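Local coordinates for venom allergen-like (VAL) 4 protein (Schistosoma mansoni, PDB 4P27) that binds lipids as a secreted SCP/TAPS (CAP superfamily) protein of a parasitic fluke and lacks the prototypical CAP motifs, at residues S73-A79 and I136-P142; L92-Y98 and D108-K113. All coordinates share one frame; numbering follows the deposited sequence.

Overall arrangement
Both interactions belong to the CAP fold, an alpha-beta-alpha sandwich. Interaction 1 pairs strand 75-81 with strand 133-141 in the mixed central sheet, its centre about 6 Å from the centre of the chain. The centre of interaction 2 lies about 10 Å from that point, where the end of helix 84-93 and the turn after it meet the start of helix 110-115. The two contact centres are about 15 Å apart. Along the chain, both segments of interaction 2 fall between the two segments of interaction 1, and strand 75-81 leads into helix 84-93. The contacts touch where Asn77 ND2 reaches Asn111 O, probably in a hydrogen bond. The sheet and this helical layer are thus joined directly.

Interaction 1 of 2, residues S73-A79 and I136-P142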
# COMPACT_ATOMS: atom_id res chain seq x y z
N SER A 73 -3.28 9.31 -11.59
CA SER A 73 -3.93 8.13 -11.06
C SER A 73 -3.54 7.98 -9.60
O SER A 73 -2.40 8.25 -9.24
CB SER A 73 -3.63 6.91 -11.95
OG SER A 73 -2.59 6.15 -11.47
N ILE A 74 -4.50 7.58 -8.77
CA ILE A 74 -4.27 7.47 -7.33
C ILE A 74 -4.71 6.04 -6.98
O ILE A 74 -5.80 5.64 -7.37
CB ILE A 74 -5.15 8.51 -6.55
CG1 ILE A 74 -4.62 9.95 -6.76
CG2 ILE A 74 -5.22 8.15 -5.05
CD1 ILE A 74 -3.22 10.20 -6.13
N GLY A 75 -3.89 5.29 -6.24
CA GLY A 75 -4.39 4.06 -5.65
C GLY A 75 -4.63 4.32 -4.17
O GLY A 75 -4.13 5.28 -3.63
N GLN A 76 -5.29 3.39 -3.48
CA GLN A 76 -5.63 3.60 -2.06
C GLN A 76 -5.71 2.25 -1.36
O GLN A 76 -6.23 1.28 -1.91
CB GLN A 76 -6.93 4.37 -1.96
CG GLN A 76 -7.25 4.83 -0.54
CD GLN A 76 -8.45 5.78 -0.55
OE1 GLN A 76 -9.56 5.29 -0.57
NE2 GLN A 76 -8.23 7.08 -0.71
N ASN A 77 -5.15 2.17 -0.17
CA ASN A 77 -5.37 1.00 0.69
C ASN A 77 -6.07 1.55 1.94
O ASN A 77 -5.73 2.64 2.45
CB ASN A 77 -4.00 0.45 1.15
CG ASN A 77 -3.34 -0.46 0.13
OD1 ASN A 77 -3.96 -0.78 -0.87
ND2 ASN A 77 -2.08 -0.84 0.33
N LEU A 78 -7.04 0.79 2.45
CA LEU A 78 -7.79 1.18 3.65
C LEU A 78 -7.69 0.09 4.73
O LEU A 78 -7.51 -1.15 4.43
CB LEU A 78 -9.28 1.34 3.31
CG LEU A 78 -9.73 2.34 2.26
CD1 LEU A 78 -11.25 2.18 1.97
CD2 LEU A 78 -9.43 3.76 2.66
N ALA A 79 -7.71 0.50 6.01
CA ALA A 79 -7.68 -0.52 7.07
C ALA A 79 -8.57 -0.04 8.23
O ALA A 79 -8.70 1.17 8.46
CB ALA A 79 -6.27 -0.83 7.54
N ILE A 136 -7.39 3.85 8.83
CA ILE A 136 -6.14 4.20 8.13
C ILE A 136 -6.33 4.23 6.58
O ILE A 136 -6.94 3.28 6.03
CB ILE A 136 -5.11 3.15 8.46
CG1 ILE A 136 -4.99 3.06 10.00
CG2 ILE A 136 -3.77 3.46 7.76
CD1 ILE A 136 -4.47 1.71 10.43
N VAL A 137 -5.92 5.35 5.95
CA VAL A 137 -6.04 5.59 4.50
C VAL A 137 -4.60 5.79 4.04
O VAL A 137 -3.95 6.66 4.59
CB VAL A 137 -6.84 6.84 4.20
CG1 VAL A 137 -6.96 7.11 2.68
CG2 VAL A 137 -8.24 6.72 4.86
N CYS A 138 -4.09 4.95 3.11
CA CYS A 138 -2.84 5.25 2.35
C CYS A 138 -3.21 5.51 0.93
O CYS A 138 -4.00 4.72 0.36
CB CYS A 138 -1.83 4.11 2.37
SG CYS A 138 -0.94 3.99 3.94
N ASN A 139 -2.70 6.63 0.42
CA ASN A 139 -2.79 7.01 -0.99
C ASN A 139 -1.46 6.80 -1.64
O ASN A 139 -0.41 7.02 -1.01
CB ASN A 139 -3.26 8.44 -1.23
CG ASN A 139 -4.68 8.64 -0.82
OD1 ASN A 139 -5.48 7.75 -1.02
ND2 ASN A 139 -5.01 9.82 -0.19
N TYR A 140 -1.52 6.34 -2.89
CA TYR A 140 -0.33 5.98 -3.65
C TYR A 140 -0.48 6.64 -5.09
O TYR A 140 -1.55 6.67 -5.64
CB TYR A 140 -0.28 4.49 -3.86
CG TYR A 140 -0.31 3.68 -2.58
CD1 TYR A 140 -1.55 3.33 -1.96
CD2 TYR A 140 0.91 3.27 -1.94
CE1 TYR A 140 -1.59 2.57 -0.78
CE2 TYR A 140 0.87 2.49 -0.74
CZ TYR A 140 -0.38 2.20 -0.16
OH TYR A 140 -0.45 1.46 0.99
N ALA A 141 0.63 7.13 -5.66
CA ALA A 141 0.67 7.75 -7.01
C ALA A 141 1.91 7.21 -7.75
O ALA A 141 3.00 7.32 -7.23
CB ALA A 141 0.80 9.27 -6.88
N PRO A 142 1.74 6.65 -8.96
CA PRO A 142 0.42 6.37 -9.61
C PRO A 142 -0.19 5.22 -8.86
O PRO A 142 0.51 4.56 -8.07
CB PRO A 142 0.78 5.89 -11.07
CG PRO A 142 2.25 5.93 -11.16
CD PRO A 142 2.89 6.50 -9.87
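Gly75 and Tyr140 form the first hydrogen-bonded pair of an antiparallel ladder between 73-79 and 136-142. Gly75 N gives to Tyr140 O at 2.8 Å, and Tyr140 N gives back to Gly75 O. The same two-way exchange joins Asn77 with Cys138 and Ala79 with Ile136. Between these lie the non-hydrogen-bonded pairs Gln76-Asn139 and Leu78-Val137. There CA-H groups point at carbonyls, as from Gln76 CA to Cys138 O at 3.1 Å. The strand axes run 160° apart.

One side-chain hydrogen bond crosses the ladder. Gln76 CG lies anti to the backbone N (chi1 -171°), and the extended side chain runs beside that of Asn139. Gln76 NE2 then meets Asn139 OD1 at 2.8 Å on a lone pair in the carbonyl plane, with Asn139 OD1 close to the plane of the Gln76 amide. The other ends of these amides are also used: Gln76 OE1 takes a bond from Gln52, and Asn139 ND2 gives one to Leu45 O.

The apolar contacts fall on both faces. Leu78 CD2 rests on Val137 CG2 at 3.9 Å, on the face that carries Gln76. On the face that carries Asn77, Ala79 CB meets Ile136 CD1 at 4.2 Å. The Tyr140 ring leans back across the ladder on this face. Gly75 O and Gln76 N lie at its edge, and the Asn77 amide crosses it with the planes 64° apart. Tyr140 OH is hydrogen-bonded to His15 NE2.

Pro142 follows a cis peptide, and its CB touches Ser73 OG at 3.4 Å. That hydroxyl is hydrogen-bonded to Gly143 N.

Strand 75-81 is outermost in the sheet, while strand 133-141 is flanked on its other side by strand 122-130, to which the Cys138-Cys125 disulfide also ties it. Helix 43-54 packs on the Gln76-Leu78 face; helices 84-93 and 110-115 pack on the Asn77-Tyr140 face.

Interaction 2 of 2, residues L92-Y98 and D108-K113; sequences LEEYKNY and DCKNYK
Glu94 CG is anti to the carbonyl carbon (chi1 -64°) and the chain beyond is extended, which carries the carboxylate over to the start of helix 110-115. Tyr112 CG is anti to its own backbone N (chi1 169°), and this brings one face of the ring against Tyr95 CB.

Glu94 OE1 accepts from Tyr112 N at 3.2 Å, from above the carboxylate plane, and weakly from Asn111 N. Glu94 OE2 takes Asn111 ND2 at 2.7 Å on its syn side, tilted out of the carboxylate plane. One carboxylate thus holds the first turn of the helix by two backbone N-H groups and one side-chain amide. The helix N-terminus would be expected to favour its negative charge. Asp108 OD2 sits 3.4 Å from Glu94 OE2, two carboxylate oxygens that would be expected to repel. Asp108 OD1 caps the same turn, accepting from Lys110 N.

The arrangement is a helix N-terminus met by the 3-10 turn that follows helix 84-93 of the CAP fold. Helix 6-22 lies beside it, touching Leu92 and Tyr112. The Cys105-Cys109 disulfide ties the turn before helix 110-115 to strand 104-105. Asn97 ND2 bonds to Asp108 O at 2.9 Å, coming from above the carbonyl plane.

Aromatic contacts fill the rest. Tyr95 CB sits over the centre of the Tyr112 ring, a CH-pi contact at 3.6 Å from the centroid. Cys109 SG lies at the edge of the Tyr98 ring. Lys113 CG lies over one face of that ring, offset toward the rim, and Lys113 CD comes within 3.7 Å of Tyr98 CE1. Beyond the ring, Tyr98 OH and Lys113 NZ share Asn103 OD1, and Lys113 NZ also bonds to Asp147 O.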
# COMPACT_ATOMS: atom_id res chain seq x y z
N LEU A 92 -0.02 -6.63 4.20
CA LEU A 92 1.11 -7.44 3.69
C LEU A 92 0.75 -8.94 3.44
O LEU A 92 1.07 -9.51 2.40
CB LEU A 92 2.32 -7.30 4.68
CG LEU A 92 3.45 -8.35 4.46
CD1 LEU A 92 4.12 -8.15 3.11
CD2 LEU A 92 4.51 -8.25 5.58
N GLU A 93 0.08 -9.56 4.40
CA GLU A 93 -0.03 -11.02 4.40
C GLU A 93 -1.06 -11.46 3.40
O GLU A 93 -1.22 -12.65 3.21
CB GLU A 93 -0.47 -11.53 5.75
CG GLU A 93 0.28 -10.84 6.84
CD GLU A 93 1.04 -11.79 7.66
OE1 GLU A 93 2.08 -12.25 7.19
OE2 GLU A 93 0.57 -12.07 8.76
N GLU A 94 -1.72 -10.52 2.75
CA GLU A 94 -2.43 -10.87 1.57
C GLU A 94 -1.55 -11.48 0.52
O GLU A 94 -2.09 -12.01 -0.45
CB GLU A 94 -3.08 -9.64 0.95
CG GLU A 94 -4.14 -9.02 1.83
CD GLU A 94 -4.81 -7.88 1.11
OE1 GLU A 94 -4.42 -7.52 -0.05
OE2 GLU A 94 -5.72 -7.33 1.70
N TYR A 95 -0.22 -11.41 0.67
CA TYR A 95 0.63 -12.14 -0.25
C TYR A 95 0.35 -13.67 -0.26
O TYR A 95 0.66 -14.34 -1.24
CB TYR A 95 2.14 -11.89 0.04
CG TYR A 95 2.71 -12.62 1.24
CD1 TYR A 95 2.96 -14.00 1.20
CD2 TYR A 95 3.06 -11.91 2.40
CE1 TYR A 95 3.54 -14.65 2.29
CE2 TYR A 95 3.59 -12.55 3.50
CZ TYR A 95 3.85 -13.91 3.44
OH TYR A 95 4.41 -14.52 4.54
N LYS A 96 -0.24 -14.21 0.82
CA LYS A 96 -0.65 -15.62 0.86
C LYS A 96 -1.73 -15.94 -0.16
O LYS A 96 -1.92 -17.09 -0.45
CB LYS A 96 -1.13 -15.99 2.23
CG LYS A 96 0.02 -15.95 3.20
CD LYS A 96 -0.41 -15.83 4.64
CE LYS A 96 0.80 -16.31 5.41
NZ LYS A 96 0.85 -15.78 6.78
N ASN A 97 -2.42 -14.94 -0.70
CA ASN A 97 -3.54 -15.17 -1.55
C ASN A 97 -3.15 -14.95 -2.96
O ASN A 97 -3.98 -15.12 -3.85
CB ASN A 97 -4.68 -14.21 -1.24
CG ASN A 97 -5.12 -14.26 0.23
OD1 ASN A 97 -5.09 -15.30 0.86
ND2 ASN A 97 -5.54 -13.13 0.75
N TYR A 98 -1.91 -14.50 -3.20
CA TYR A 98 -1.60 -13.99 -4.56
C TYR A 98 -0.75 -14.97 -5.34
O TYR A 98 0.18 -15.46 -4.82
CB TYR A 98 -0.91 -12.62 -4.49
CG TYR A 98 -0.62 -12.08 -5.85
CD1 TYR A 98 -1.67 -11.81 -6.78
CD2 TYR A 98 0.68 -11.84 -6.25
CE1 TYR A 98 -1.43 -11.31 -8.01
CE2 TYR A 98 0.94 -11.31 -7.52
CZ TYR A 98 -0.12 -11.06 -8.38
OH TYR A 98 0.14 -10.60 -9.64
N ASP A 108 -8.52 -11.63 -1.17
CA ASP A 108 -8.13 -10.24 -1.41
C ASP A 108 -6.62 -10.11 -1.41
O ASP A 108 -5.98 -10.52 -0.46
CB ASP A 108 -8.73 -9.31 -0.36
CG ASP A 108 -8.63 -7.79 -0.77
OD1 ASP A 108 -8.45 -7.42 -1.96
OD2 ASP A 108 -8.76 -6.94 0.12
N CYS A 109 -6.11 -9.56 -2.50
CA CYS A 109 -4.73 -9.25 -2.83
C CYS A 109 -4.51 -7.77 -3.09
O CYS A 109 -3.37 -7.41 -3.32
CB CYS A 109 -4.34 -10.01 -4.14
SG CYS A 109 -4.47 -11.77 -3.76
N LYS A 110 -5.54 -6.93 -3.11
CA LYS A 110 -5.36 -5.55 -3.60
C LYS A 110 -4.39 -4.75 -2.72
O LYS A 110 -3.66 -3.96 -3.23
CB LYS A 110 -6.60 -4.67 -3.54
CG LYS A 110 -7.89 -5.05 -4.20
CD LYS A 110 -8.93 -4.09 -3.56
CE LYS A 110 -10.35 -4.29 -4.08
NZ LYS A 110 -10.33 -5.35 -5.14
N ASN A 111 -4.45 -4.91 -1.40
CA ASN A 111 -3.57 -4.09 -0.55
C ASN A 111 -2.11 -4.51 -0.75
O ASN A 111 -1.27 -3.69 -0.92
CB ASN A 111 -4.00 -4.31 0.93
CG ASN A 111 -5.41 -3.81 1.16
OD1 ASN A 111 -5.73 -2.70 0.78
ND2 ASN A 111 -6.30 -4.68 1.67
N TYR A 112 -1.81 -5.82 -0.68
CA TYR A 112 -0.46 -6.32 -0.97
C TYR A 112 0.08 -5.88 -2.34
O TYR A 112 1.21 -5.33 -2.46
CB TYR A 112 -0.44 -7.88 -0.83
CG TYR A 112 0.86 -8.42 -1.38
CD1 TYR A 112 2.05 -8.21 -0.71
CD2 TYR A 112 0.90 -9.04 -2.65
CE1 TYR A 112 3.26 -8.67 -1.25
CE2 TYR A 112 2.10 -9.51 -3.19
CZ TYR A 112 3.27 -9.29 -2.48
OH TYR A 112 4.47 -9.69 -2.97
N LYS A 113 -0.72 -6.06 -3.42
CA LYS A 113 -0.26 -5.68 -4.73
C LYS A 113 0.09 -4.19 -4.87
O LYS A 113 1.07 -3.85 -5.50
CB LYS A 113 -1.26 -6.07 -5.87
CG LYS A 113 -1.45 -7.58 -6.09
CD LYS A 113 -2.51 -7.83 -7.20
CE LYS A 113 -1.92 -7.56 -8.58
NZ LYS A 113 -2.93 -7.97 -9.65